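Local atomic coordinates of L-threonine 3-dehydrogenase (Clostridioides difficile, PDB entry 7OL1), a protein that probably oxidises the 3-hydroxyl group of L-threonine with NAD+ as coenzyme. Residues A140-N145 with T155-N160; I194-P199 with K326-K331; I211-L216 with E330-K335. All blocks are in the same frame, centred on the assembly; numbering follows the deposited sequence.

Interaction 1: A140-N145 with T155-N160; sequences AAFGEN and TLQRPN
In the long loop joining strand 132-138 to helix 162-181, the chain doubles back so that Phe142 lies beside Gln157 and Gly143 beside Pro159. The second pair is the tighter, its CA atoms 4.0 Å apart. Gly143 suits the place because it brings no side chain between the backbones, and its CA makes a CH...O contact with Arg158 O (3.5 Å, 126° at the hydrogen). A water spans the same spot with weak bonds to Glu144 N and Arg158 O. The compact ring of Pro159 sets CB 3.2 Å from Ala140 O. This fold-back leads straight into the helix that carries Tyr163 of the Tyr-x-x-x-Lys signature of short-chain dehydrogenases, and Tyr163 itself touches Ala140. Phe142 CE1 meets Thr155 CG2 at 3.6 Å, the two side chains crossing nearly at right angles, while Leu156 O sits at the ring edge, 3.9 Å from CD1. Asn145 CB rests 3.8 Å from Leu156 CD2. Gln157 CG, anti to its carbonyl carbon (chi1 -68°), passes 3.3 Å from Ala141 O. Beyond it Gln157 NE2 bonds to Glu171 and Gln157 OE1 accepts from Arg158 NH1 of the second subunit, while Arg158 reaches Glu171 and Asp175 of that subunit.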
loop_
_atom_site.group_PDB
_atom_site.type_symbol
_atom_site.label_atom_id
_atom_site.label_comp_id
_atom_site.label_asym_id
_atom_site.label_seq_id
_atom_site.Cartn_x
_atom_site.Cartn_y
_atom_site.Cartn_z
ATOM N N ALA A 140 -0.466 13.256 1.418
ATOM C CA ALA A 140 0.857 12.607 1.244
ATOM C C ALA A 140 0.694 11.234 0.578
ATOM O O ALA A 140 1.690 10.724 -0.010
ATOM C CB ALA A 140 1.575 12.542 2.561
ATOM N N ALA A 141 -0.531 10.709 0.566
ATOM C CA ALA A 141 -0.896 9.428 -0.081
ATOM C C ALA A 141 -1.041 9.581 -1.596
ATOM O O ALA A 141 -1.624 8.657 -2.183
ATOM C CB ALA A 141 -2.209 8.946 0.481
ATOM N N PHE A 142 -0.646 10.727 -2.170
ATOM C CA PHE A 142 -0.664 11.040 -3.626
ATOM C C PHE A 142 0.777 11.285 -4.138
ATOM O O PHE A 142 1.580 11.954 -3.418
ATOM C CB PHE A 142 -1.581 12.241 -3.873
ATOM C CG PHE A 142 -3.063 11.997 -3.695
ATOM C CD1 PHE A 142 -3.712 10.997 -4.385
ATOM C CD2 PHE A 142 -3.829 12.817 -2.880
ATOM C CE1 PHE A 142 -5.072 10.789 -4.216
ATOM C CE2 PHE A 142 -5.188 12.605 -2.704
ATOM C CZ PHE A 142 -5.808 11.581 -3.363
ATOM N N GLY A 143 1.076 10.803 -5.363
ATOM C CA GLY A 143 2.384 10.905 -6.059
ATOM C C GLY A 143 2.552 12.129 -6.966
ATOM O O GLY A 143 1.718 13.058 -6.898
ATOM N N GLU A 144 3.618 12.143 -7.784
ATOM C CA GLU A 144 4.015 13.304 -8.637
ATOM C C GLU A 144 3.075 13.380 -9.828
ATOM O O GLU A 144 2.762 14.509 -10.220
ATOM C CB GLU A 144 5.459 13.222 -9.136
ATOM C CG GLU A 144 6.385 14.215 -8.439
ATOM C CD GLU A 144 7.792 13.698 -8.159
ATOM O OE1 GLU A 144 8.380 13.073 -9.070
ATOM O OE2 GLU A 144 8.292 13.899 -7.022
ATOM N N ASN A 145 2.642 12.211 -10.312
ATOM C CA ASN A 145 1.695 11.995 -11.435
ATOM C C ASN A 145 0.250 11.860 -10.958
ATOM O O ASN A 145 -0.642 11.551 -11.762
ATOM C CB ASN A 145 1.934 10.677 -12.168
ATOM C CG ASN A 145 3.390 10.315 -12.313
ATOM O OD1 ASN A 145 4.217 11.181 -12.610
ATOM N ND2 ASN A 145 3.687 9.039 -12.086
ATOM N N THR A 155 -7.927 7.479 -7.755
ATOM C CA THR A 155 -6.889 7.914 -8.714
ATOM C C THR A 155 -5.569 7.237 -8.369
ATOM O O THR A 155 -5.567 6.304 -7.621
ATOM C CB THR A 155 -6.796 9.448 -8.788
ATOM O OG1 THR A 155 -5.808 9.827 -9.761
ATOM C CG2 THR A 155 -6.475 10.092 -7.458
ATOM N N LEU A 156 -4.503 7.719 -8.963
ATOM C CA LEU A 156 -3.163 7.124 -8.937
ATOM C C LEU A 156 -2.547 7.565 -7.607
ATOM O O LEU A 156 -2.563 8.799 -7.335
ATOM C CB LEU A 156 -2.444 7.634 -10.192
ATOM C CG LEU A 156 -1.078 7.040 -10.497
ATOM C CD1 LEU A 156 -1.042 6.525 -11.919
ATOM C CD2 LEU A 156 0.047 8.051 -10.249
ATOM N N GLN A 157 -2.115 6.575 -6.801
ATOM C CA GLN A 157 -1.481 6.712 -5.461
ATOM C C GLN A 157 -0.148 5.954 -5.478
ATOM O O GLN A 157 -0.131 4.689 -5.177
ATOM C CB GLN A 157 -2.427 6.181 -4.377
ATOM C CG GLN A 157 -3.674 7.039 -4.189
ATOM C CD GLN A 157 -4.661 6.435 -3.221
ATOM O OE1 GLN A 157 -5.327 5.432 -3.508
ATOM N NE2 GLN A 157 -4.793 7.078 -2.073
ATOM N N ARG A 158 0.905 6.675 -5.882
ATOM C CA ARG A 158 2.309 6.189 -5.874
ATOM C C ARG A 158 3.227 7.240 -5.253
ATOM O O ARG A 158 4.071 7.805 -5.946
ATOM C CB ARG A 158 2.796 5.861 -7.286
ATOM C CG ARG A 158 1.868 4.946 -8.069
ATOM C CD ARG A 158 1.962 3.471 -7.743
ATOM N NE ARG A 158 3.347 3.030 -7.689
ATOM C CZ ARG A 158 3.712 1.765 -7.784
ATOM N NH1 ARG A 158 2.799 0.820 -7.971
ATOM N NH2 ARG A 158 4.993 1.450 -7.718
ATOM N N PRO A 159 3.160 7.488 -3.920
ATOM C CA PRO A 159 4.010 8.496 -3.282
ATOM C C PRO A 159 5.421 7.935 -3.069
ATOM O O PRO A 159 5.593 6.745 -3.074
ATOM C CB PRO A 159 3.242 8.772 -1.988
ATOM C CG PRO A 159 2.710 7.410 -1.630
ATOM C CD PRO A 159 2.329 6.764 -2.946
ATOM N N ASN A 160 6.393 8.828 -2.928
ATOM C CA ASN A 160 7.853 8.533 -2.863
ATOM C C ASN A 160 8.387 8.854 -1.453
ATOM O O ASN A 160 9.619 8.780 -1.261
ATOM C CB ASN A 160 8.608 9.355 -3.919
ATOM C CG ASN A 160 8.448 10.860 -3.735
ATOM O OD1 ASN A 160 7.452 11.357 -3.202
ATOM N ND2 ASN A 160 9.427 11.623 -4.176
HETATM O O HOH W 1 5.958 10.529 -6.512
#

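Interaction 2: I194-P199 with K326-K331; sequences ISYVTP and KDMLEK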
loop_
_atom_site.group_PDB
_atom_site.type_symbol
_atom_site.label_atom_id
_atom_site.label_comp_id
_atom_site.label_asym_id
_atom_site.label_seq_id
_atom_site.Cartn_x
_atom_site.Cartn_y
_atom_site.Cartn_z
ATOM N N ILE A 194 -4.219 24.205 9.907
ATOM C CA ILE A 194 -3.884 25.497 10.575
ATOM C C ILE A 194 -4.581 25.473 11.932
ATOM O O ILE A 194 -5.842 25.314 11.932
ATOM C CB ILE A 194 -4.388 26.710 9.752
ATOM C CG1 ILE A 194 -4.099 26.589 8.258
ATOM C CG2 ILE A 194 -3.846 28.020 10.293
ATOM C CD1 ILE A 194 -2.645 26.674 7.950
ATOM N N SER A 195 -3.819 25.624 13.025
ATOM C CA SER A 195 -4.390 25.815 14.388
ATOM C C SER A 195 -3.647 26.910 15.157
ATOM O O SER A 195 -2.518 27.287 14.771
ATOM C CB SER A 195 -4.441 24.535 15.178
ATOM O OG SER A 195 -3.247 24.340 15.918
ATOM N N TYR A 196 -4.302 27.390 16.212
ATOM C CA TYR A 196 -3.786 28.436 17.125
ATOM C C TYR A 196 -3.291 27.823 18.437
ATOM O O TYR A 196 -2.483 28.486 19.098
ATOM C CB TYR A 196 -4.873 29.464 17.391
ATOM C CG TYR A 196 -6.235 28.928 17.749
ATOM C CD1 TYR A 196 -6.569 28.643 19.063
ATOM C CD2 TYR A 196 -7.226 28.804 16.791
ATOM C CE1 TYR A 196 -7.841 28.218 19.412
ATOM C CE2 TYR A 196 -8.502 28.370 17.120
ATOM C CZ TYR A 196 -8.817 28.083 18.438
ATOM O OH TYR A 196 -10.075 27.665 18.779
ATOM N N VAL A 197 -3.760 26.615 18.784
ATOM C CA VAL A 197 -3.376 25.855 20.015
ATOM C C VAL A 197 -1.957 25.296 19.866
ATOM O O VAL A 197 -1.244 25.260 20.875
ATOM C CB VAL A 197 -4.358 24.707 20.324
ATOM C CG1 VAL A 197 -3.928 23.898 21.542
ATOM C CG2 VAL A 197 -5.793 25.195 20.487
ATOM N N THR A 198 -1.581 24.820 18.679
ATOM C CA THR A 198 -0.324 24.054 18.465
ATOM C C THR A 198 0.648 24.982 17.741
ATOM O O THR A 198 0.263 25.695 16.817
ATOM C CB THR A 198 -0.583 22.702 17.782
ATOM O OG1 THR A 198 -1.638 21.942 18.410
ATOM C CG2 THR A 198 0.693 21.887 17.713
ATOM N N PRO A 199 1.887 25.135 18.252
ATOM C CA PRO A 199 2.835 26.089 17.681
ATOM C C PRO A 199 3.481 25.576 16.400
ATOM O O PRO A 199 3.722 24.376 16.288
ATOM C CB PRO A 199 3.892 26.277 18.787
ATOM C CG PRO A 199 3.833 24.998 19.601
ATOM C CD PRO A 199 2.403 24.506 19.480
ATOM N N LYS A 326 -9.085 36.279 10.157
ATOM C CA LYS A 326 -9.632 37.143 11.238
ATOM C C LYS A 326 -9.464 36.391 12.565
ATOM O O LYS A 326 -8.744 36.903 13.451
ATOM C CB LYS A 326 -11.087 37.546 10.965
ATOM C CG LYS A 326 -11.518 38.870 11.600
ATOM C CD LYS A 326 -13.026 39.120 11.628
ATOM C CE LYS A 326 -13.628 39.279 10.247
ATOM N NZ LYS A 326 -14.837 38.442 10.096
ATOM N N ASP A 327 -10.045 35.188 12.652
ATOM C CA ASP A 327 -10.078 34.341 13.877
ATOM C C ASP A 327 -8.664 34.004 14.363
ATOM O O ASP A 327 -8.501 33.871 15.584
ATOM C CB ASP A 327 -10.828 33.031 13.661
ATOM C CG ASP A 327 -11.341 32.437 14.956
ATOM O OD1 ASP A 327 -12.268 33.043 15.534
ATOM O OD2 ASP A 327 -10.805 31.379 15.378
ATOM N N MET A 328 -7.685 33.846 13.471
ATOM C CA MET A 328 -6.312 33.467 13.895
ATOM C C MET A 328 -5.674 34.641 14.639
ATOM O O MET A 328 -4.989 34.405 15.660
ATOM C CB MET A 328 -5.432 33.036 12.716
ATOM C CG MET A 328 -5.655 31.588 12.338
ATOM S SD MET A 328 -5.090 30.437 13.635
ATOM C CE MET A 328 -3.318 30.494 13.347
ATOM N N LEU A 329 -5.917 35.866 14.178
ATOM C CA LEU A 329 -5.246 37.071 14.729
ATOM C C LEU A 329 -5.917 37.466 16.053
ATOM O O LEU A 329 -5.199 37.938 16.938
ATOM C CB LEU A 329 -5.276 38.173 13.668
ATOM C CG LEU A 329 -4.492 37.855 12.390
ATOM C CD1 LEU A 329 -4.728 38.898 11.304
ATOM C CD2 LEU A 329 -3.005 37.727 12.681
ATOM N N GLU A 330 -7.218 37.201 16.216
ATOM C CA GLU A 330 -7.922 37.296 17.525
ATOM C C GLU A 330 -7.296 36.295 18.506
ATOM O O GLU A 330 -6.791 36.750 19.560
ATOM C CB GLU A 330 -9.421 37.004 17.399
ATOM C CG GLU A 330 -10.186 37.997 16.543
ATOM C CD GLU A 330 -11.663 37.674 16.368
ATOM O OE1 GLU A 330 -12.241 36.966 17.240
ATOM O OE2 GLU A 330 -12.233 38.127 15.354
ATOM N N LYS A 331 -7.322 34.997 18.158
ATOM C CA LYS A 331 -6.956 33.847 19.041
ATOM C C LYS A 331 -5.444 33.850 19.345
ATOM O O LYS A 331 -5.059 33.233 20.369
ATOM C CB LYS A 331 -7.376 32.501 18.429
ATOM C CG LYS A 331 -8.706 31.914 18.898
ATOM C CD LYS A 331 -9.910 32.706 18.476
ATOM C CE LYS A 331 -11.153 32.393 19.280
ATOM N NZ LYS A 331 -11.961 31.345 18.624
#
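Where strand 184-194 runs out into a loop, the backbone passes beside helix 321-334, and Tyr196 and Met328 come nearest, their CA atoms 6.5 Å apart. Most of the contact is made by side chains, and no hydrogen bond crosses it. Lys331 lays its aliphatic part over one face of the Tyr196 ring: CG stands 3.7 Å from the ring centroid, only 5° off the normal, a CH-pi contact, and CB lies 3.8 Å from Tyr196 CG. A long side chain suits this place, since its methylenes cover the aromatic face while its charged end continues to Asp327 OD2, one helical turn earlier, in a weak salt bridge. That same oxygen is bonded to Tyr235 OH, which with Lys331 would tend to fix the carboxylate. Met328 approaches the ring at its edge, with SD 5.4 Å from the centroid and 3.9 Å from Tyr196 CB. Bends at chi2 (-67°) and chi3 (-77°) curl its chain so that CE ends 3.6 Å from Ser195 O and 4.0 Å from Ile194 CG2; the flexible thioether lets the methyl reach both the loop backbone and the isoleucine. Ser195 OG accepts from Thr198 N in an ST motif, which shapes the turn bearing Tyr196. Lysine methylenes on the ring face and sulfur at its edge thus combine a CH-pi and a Met-aromatic contact, attaching the C-terminal helix to the strand-end loop of the mixed sheet.

Interaction 3: I211-L216 with E330-K335; sequences IYYEAL and EKLSEK
Leu332 is the bump of this contact, and the hollow that takes it is made by Tyr212, Tyr213 and Leu216 on the neighbouring helix. The axes of the two short helical segments cross at -60° and approach to 10.4 Å at their closest, a separation bridged by large side chains while the backbones keep clear of each other. With chi1 at -78° and CG anti to its carbonyl carbon, Leu332 points its forked end across the gap. One prong, Leu332 CD1, pushes in between Tyr212 CB, at 3.5 Å, and Tyr213 CD1, at 3.6 Å. The other prong, Leu332 CD2, meets Tyr213 CE1 at 3.3 Å and continues toward CZ and OH. Leucine fits because its branched end lets one methyl touch both tyrosines while the other follows the Tyr213 ring; the Tyr213 and Leu332 side chains cross at about a right angle. Leu216, one turn beyond Tyr212, packs in return: its CD1 drops beside the base of the leucine, 3.8 Å from Leu332 CB, and equally close to Ser333 OG. That hydroxyl, on an exposed residue, makes a weak bond back to Leu329 O, a common use of serine in a helix. Only the root of Tyr212 serves this hollow; its ring leads off along helix 321-334, where OH is bonded to Thr325 OG1. Tyr213 also touches Pro200. The result is a helix-helix packing at a -60° crossing, in which the chain's last helix, 321-334, is seated on helix 207-217 through one leucine.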
loop_
_atom_site.group_PDB
_atom_site.type_symbol
_atom_site.label_atom_id
_atom_site.label_comp_id
_atom_site.label_asym_id
_atom_site.label_seq_id
_atom_site.Cartn_x
_atom_site.Cartn_y
_atom_site.Cartn_z
ATOM N N ILE A 211 3.130 32.264 9.679
ATOM C CA ILE A 211 2.846 33.581 9.031
ATOM C C ILE A 211 2.049 34.463 9.999
ATOM O O ILE A 211 2.324 35.671 10.044
ATOM C CB ILE A 211 2.106 33.421 7.684
ATOM C CG1 ILE A 211 2.163 34.709 6.859
ATOM C CG2 ILE A 211 0.669 32.950 7.891
ATOM C CD1 ILE A 211 1.595 34.574 5.469
ATOM N N TYR A 212 1.079 33.902 10.721
ATOM C CA TYR A 212 0.190 34.670 11.636
ATOM C C TYR A 212 0.982 35.103 12.879
ATOM O O TYR A 212 0.716 36.206 13.401
ATOM C CB TYR A 212 -1.047 33.857 12.027
ATOM C CG TYR A 212 -2.029 33.612 10.912
ATOM C CD1 TYR A 212 -2.868 34.613 10.469
ATOM C CD2 TYR A 212 -2.143 32.372 10.318
ATOM C CE1 TYR A 212 -3.787 34.397 9.455
ATOM C CE2 TYR A 212 -3.049 32.139 9.297
ATOM C CZ TYR A 212 -3.880 33.153 8.863
ATOM O OH TYR A 212 -4.780 32.922 7.865
ATOM N N TYR A 213 1.911 34.255 13.341
ATOM C CA TYR A 213 2.822 34.536 14.482
ATOM C C TYR A 213 3.700 35.728 14.067
ATOM O O TYR A 213 3.583 36.792 14.694
ATOM C CB TYR A 213 3.593 33.279 14.927
ATOM C CG TYR A 213 2.819 32.300 15.791
ATOM C CD1 TYR A 213 1.681 31.681 15.308
ATOM C CD2 TYR A 213 3.213 31.971 17.083
ATOM C CE1 TYR A 213 0.959 30.772 16.064
ATOM C CE2 TYR A 213 2.498 31.067 17.860
ATOM C CZ TYR A 213 1.365 30.462 17.345
ATOM O OH TYR A 213 0.617 29.555 18.035
ATOM N N GLU A 214 4.466 35.601 12.980
ATOM C CA GLU A 214 5.418 36.650 12.522
ATOM C C GLU A 214 4.674 37.913 12.062
ATOM O O GLU A 214 5.380 38.876 11.731
ATOM C CB GLU A 214 6.321 36.156 11.386
ATOM C CG GLU A 214 7.221 34.984 11.751
ATOM C CD GLU A 214 8.133 35.196 12.945
ATOM O OE1 GLU A 214 8.559 36.345 13.163
ATOM O OE2 GLU A 214 8.413 34.209 13.652
ATOM N N ALA A 215 3.334 37.934 12.037
ATOM C CA ALA A 215 2.522 39.104 11.602
ATOM C C ALA A 215 2.238 40.027 12.792
ATOM O O ALA A 215 2.322 41.265 12.636
ATOM C CB ALA A 215 1.230 38.660 10.954
ATOM N N LEU A 216 1.889 39.432 13.932
ATOM C CA LEU A 216 1.562 40.146 15.192
ATOM C C LEU A 216 2.843 40.427 15.996
ATOM O O LEU A 216 2.770 41.264 16.930
ATOM C CB LEU A 216 0.583 39.277 15.991
ATOM C CG LEU A 216 -0.822 39.138 15.403
ATOM C CD1 LEU A 216 -1.691 38.256 16.285
ATOM C CD2 LEU A 216 -1.473 40.502 15.217
ATOM N N GLU A 330 -7.218 37.201 16.216
ATOM C CA GLU A 330 -7.922 37.296 17.525
ATOM C C GLU A 330 -7.296 36.295 18.506
ATOM O O GLU A 330 -6.791 36.750 19.560
ATOM C CB GLU A 330 -9.421 37.004 17.399
ATOM C CG GLU A 330 -10.186 37.997 16.543
ATOM C CD GLU A 330 -11.663 37.674 16.368
ATOM O OE1 GLU A 330 -12.241 36.966 17.240
ATOM O OE2 GLU A 330 -12.233 38.127 15.354
ATOM N N LYS A 331 -7.322 34.997 18.158
ATOM C CA LYS A 331 -6.956 33.847 19.041
ATOM C C LYS A 331 -5.444 33.850 19.345
ATOM O O LYS A 331 -5.059 33.233 20.369
ATOM C CB LYS A 331 -7.376 32.501 18.429
ATOM C CG LYS A 331 -8.706 31.914 18.898
ATOM C CD LYS A 331 -9.910 32.706 18.476
ATOM C CE LYS A 331 -11.153 32.393 19.280
ATOM N NZ LYS A 331 -11.961 31.345 18.624
ATOM N N LEU A 332 -4.619 34.510 18.523
ATOM C CA LEU A 332 -3.159 34.645 18.789
ATOM C C LEU A 332 -2.852 35.895 19.634
ATOM O O LEU A 332 -1.689 36.029 20.066
ATOM C CB LEU A 332 -2.395 34.690 17.463
ATOM C CG LEU A 332 -2.188 33.353 16.754
ATOM C CD1 LEU A 332 -1.336 33.544 15.512
ATOM C CD2 LEU A 332 -1.541 32.321 17.665
ATOM N N SER A 333 -3.826 36.788 19.845
ATOM C CA SER A 333 -3.679 38.018 20.673
ATOM C C SER A 333 -4.141 37.736 22.106
ATOM O O SER A 333 -3.350 37.986 23.031
ATOM C CB SER A 333 -4.407 39.189 20.071
ATOM O OG SER A 333 -3.534 39.889 19.202
ATOM N N GLU A 334 -5.373 37.243 22.258
ATOM C CA GLU A 334 -5.908 36.582 23.485
ATOM C C GLU A 334 -4.823 35.701 24.144
ATOM O O GLU A 334 -4.728 35.718 25.391
ATOM C CB GLU A 334 -7.163 35.789 23.098
ATOM C CG GLU A 334 -7.564 34.677 24.063
ATOM C CD GLU A 334 -8.289 33.509 23.401
ATOM O OE1 GLU A 334 -7.624 32.752 22.658
ATOM O OE2 GLU A 334 -9.520 33.358 23.611
ATOM N N LYS A 335 -4.047 34.948 23.355
ATOM C CA LYS A 335 -2.955 34.059 23.847
ATOM C C LYS A 335 -1.695 34.898 24.145
ATOM O O LYS A 335 -0.844 34.409 24.899
ATOM C CB LYS A 335 -2.681 32.938 22.833
ATOM C CG LYS A 335 -2.213 31.603 23.414
ATOM C CD LYS A 335 -2.210 30.426 22.428
ATOM C CE LYS A 335 -3.603 29.983 22.011
ATOM N NZ LYS A 335 -4.289 29.171 23.047
#

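How the interactions relate
Interaction 1 comes first along the chain, closing before the other two open. Its centre lies about 30 Å from that of interaction 2, on the opposite side of the chain's centre, and about 34 Å from that of interaction 3; it borders the second subunit, which touches neither of the others. Interactions 2 and 3 are neighbours, their centres about 7 Å apart. Both end on helix 321-334 and share Glu330 and Lys331, and they touch directly where Tyr196 O meets Tyr213 OH at 3.4 Å. Together they fasten the chain's last helix to two earlier elements, the end of sheet strand 184-194 and helix 207-217, which follows that strand in the chain.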